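PDB 4GEY: porin B from Pseudomonas putida, which forms a beta-barrel channel in the outer membrane that probably serves the uptake of sugars such as glucose. Local coordinates for residues L367-S372 with G381-Q386. The protein carries 2 engineered substitutions. Residues are numbered along the deposited sequence; the frame is centred on the assembly and turned at random.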
loop_
_atom_site.group_PDB
_atom_site.type_symbol
_atom_site.label_atom_id
_atom_site.label_comp_id
_atom_site.label_asym_id
_atom_site.label_seq_id
_atom_site.Cartn_x
_atom_site.Cartn_y
_atom_site.Cartn_z
ATOM N N LEU A 367 24.871 6.305 -19.242
ATOM C CA LEU A 367 26.175 5.678 -19.364
ATOM C C LEU A 367 26.124 4.329 -20.073
ATOM O O LEU A 367 26.930 4.070 -20.970
ATOM C CB LEU A 367 26.777 5.502 -17.980
ATOM C CG LEU A 367 28.088 6.235 -17.724
ATOM C CD1 LEU A 367 28.089 7.578 -18.443
ATOM C CD2 LEU A 367 28.246 6.408 -16.221
ATOM N N LEU A 368 25.193 3.470 -19.650
ATOM C CA LEU A 368 24.969 2.168 -20.283
ATOM C C LEU A 368 24.761 2.314 -21.790
ATOM O O LEU A 368 25.377 1.596 -22.591
ATOM C CB LEU A 368 23.744 1.484 -19.671
ATOM C CG LEU A 368 23.852 0.364 -18.627
ATOM C CD1 LEU A 368 25.226 0.281 -18.022
ATOM C CD2 LEU A 368 22.799 0.547 -17.539
ATOM N N ASN A 369 23.902 3.257 -22.168
ATOM C CA ASN A 369 23.570 3.459 -23.574
ATOM C C ASN A 369 24.769 3.977 -24.346
ATOM O O ASN A 369 24.996 3.602 -25.497
ATOM C CB ASN A 369 22.403 4.423 -23.727
ATOM C CG ASN A 369 21.098 3.862 -23.175
ATOM O OD1 ASN A 369 20.875 2.652 -23.187
ATOM N ND2 ASN A 369 20.226 4.747 -22.693
ATOM N N ALA A 370 25.537 4.837 -23.685
ATOM C CA ALA A 370 26.751 5.404 -24.246
ATOM C C ALA A 370 27.789 4.321 -24.508
ATOM O O ALA A 370 28.488 4.332 -25.528
ATOM C CB ALA A 370 27.302 6.438 -23.304
ATOM N N GLN A 371 27.879 3.371 -23.586
ATOM C CA GLN A 371 28.880 2.330 -23.698
ATOM C C GLN A 371 28.447 1.179 -24.587
ATOM O O GLN A 371 29.282 0.500 -25.155
ATOM C CB GLN A 371 29.297 1.848 -22.313
ATOM C CG GLN A 371 29.802 2.981 -21.414
ATOM C CD GLN A 371 30.940 3.810 -22.036
ATOM O OE1 GLN A 371 30.787 5.005 -22.309
ATOM N NE2 GLN A 371 32.082 3.178 -22.239
ATOM N N SER A 372 27.144 0.954 -24.728
ATOM C CA SER A 372 26.688 -0.074 -25.662
ATOM C C SER A 372 26.609 0.468 -27.077
ATOM O O SER A 372 26.490 -0.293 -28.030
ATOM C CB SER A 372 25.336 -0.643 -25.260
ATOM O OG SER A 372 24.318 0.311 -25.455
ATOM N N GLY A 381 17.826 -3.251 -26.866
ATOM C CA GLY A 381 18.993 -3.138 -26.019
ATOM C C GLY A 381 19.166 -1.770 -25.385
ATOM O O GLY A 381 20.055 -1.583 -24.552
ATOM N N PHE A 382 18.333 -0.809 -25.778
ATOM C CA PHE A 382 18.425 0.524 -25.215
ATOM C C PHE A 382 17.785 0.452 -23.851
ATOM O O PHE A 382 16.808 -0.271 -23.660
ATOM C CB PHE A 382 17.724 1.554 -26.112
ATOM C CG PHE A 382 17.750 2.972 -25.581
ATOM C CD1 PHE A 382 18.815 3.832 -25.881
ATOM C CD2 PHE A 382 16.694 3.463 -24.808
ATOM C CE1 PHE A 382 18.837 5.152 -25.400
ATOM C CE2 PHE A 382 16.707 4.781 -24.323
ATOM C CZ PHE A 382 17.784 5.621 -24.613
ATOM N N VAL A 383 18.343 1.198 -22.902
ATOM C CA VAL A 383 17.868 1.199 -21.526
ATOM C C VAL A 383 17.191 2.521 -21.180
ATOM O O VAL A 383 17.853 3.539 -21.019
ATOM C CB VAL A 383 19.045 0.925 -20.571
ATOM C CG1 VAL A 383 18.627 1.066 -19.092
ATOM C CG2 VAL A 383 19.619 -0.447 -20.875
ATOM N N PRO A 384 15.859 2.504 -21.074
ATOM C CA PRO A 384 15.042 3.714 -20.895
ATOM C C PRO A 384 15.492 4.603 -19.754
ATOM O O PRO A 384 15.915 4.105 -18.716
ATOM C CB PRO A 384 13.646 3.157 -20.618
ATOM C CG PRO A 384 13.623 1.868 -21.419
ATOM C CD PRO A 384 15.030 1.300 -21.275
ATOM N N LEU A 385 15.408 5.914 -19.978
ATOM C CA LEU A 385 15.783 6.911 -18.991
ATOM C C LEU A 385 14.583 7.168 -18.102
ATOM O O LEU A 385 13.558 7.689 -18.550
ATOM C CB LEU A 385 16.228 8.211 -19.678
ATOM C CG LEU A 385 17.446 8.187 -20.623
ATOM C CD1 LEU A 385 17.976 9.586 -20.811
ATOM C CD2 LEU A 385 18.558 7.281 -20.113
ATOM N N GLN A 386 14.701 6.778 -16.842
ATOM C CA GLN A 386 13.586 6.914 -15.919
ATOM C C GLN A 386 13.645 8.223 -15.157
ATOM O O GLN A 386 14.617 8.503 -14.466
ATOM C CB GLN A 386 13.544 5.738 -14.960
ATOM C CG GLN A 386 13.220 4.452 -15.646
ATOM C CD GLN A 386 13.090 3.311 -14.677
ATOM O OE1 GLN A 386 14.083 2.836 -14.123
ATOM N NE2 GLN A 386 11.858 2.857 -14.463
HETATM O O HOH W 1 22.178 0.346 -23.850
#
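N369 meets V383 through both ends of its carboxamide, a clear case of an asparagine side chain taking both the N-H and the C=O of a single loop residue, as a peptide group of a neighbouring chain could. OD1 of N369 accepts from the N-H of V383 at 2.9 Å, in the carbonyl plane and on a lone pair, with an N-H...O angle of 163°. ND2 of N369 returns a bond to the carbonyl O of V383 at 3.1 Å, and that acceptor lies close to the amide plane. The two bonds fix the rotation of the amide, and its flat face is then laid on the ring of F382, whose plane is tilted only 14° from it. In this amide-aromatic stack ND2 sits 3.0 Å above the ring plane, displaced toward the CE1-CZ rim. F382 has CG anti to its backbone N (chi1 179°), and the ring beyond it presents one face to the amide. One water extends the network: it donates to OD1 of N369 and to the carbonyl O of G381, and accepts from OG of S372, so OD1 is gripped by two donors. An alanine in place of N369 would probably leave the N-H and C=O of V383 without these partners, cost the water an acceptor and take the amide off that face of the F382 ring. Apolar contact is slight: CD2 of L368 approaches CG1 of V383 at 4.5 Å. Separately, CD2 of L385 lies 4.0 Å from ND2 of N369. The pairing ties the C-terminal end of helix 359-372 to the loop that returns the chain to barrel strand 388-399; V383 and L385 also rest on A365 of that helix, while L368 touches A276 of helix 275-278.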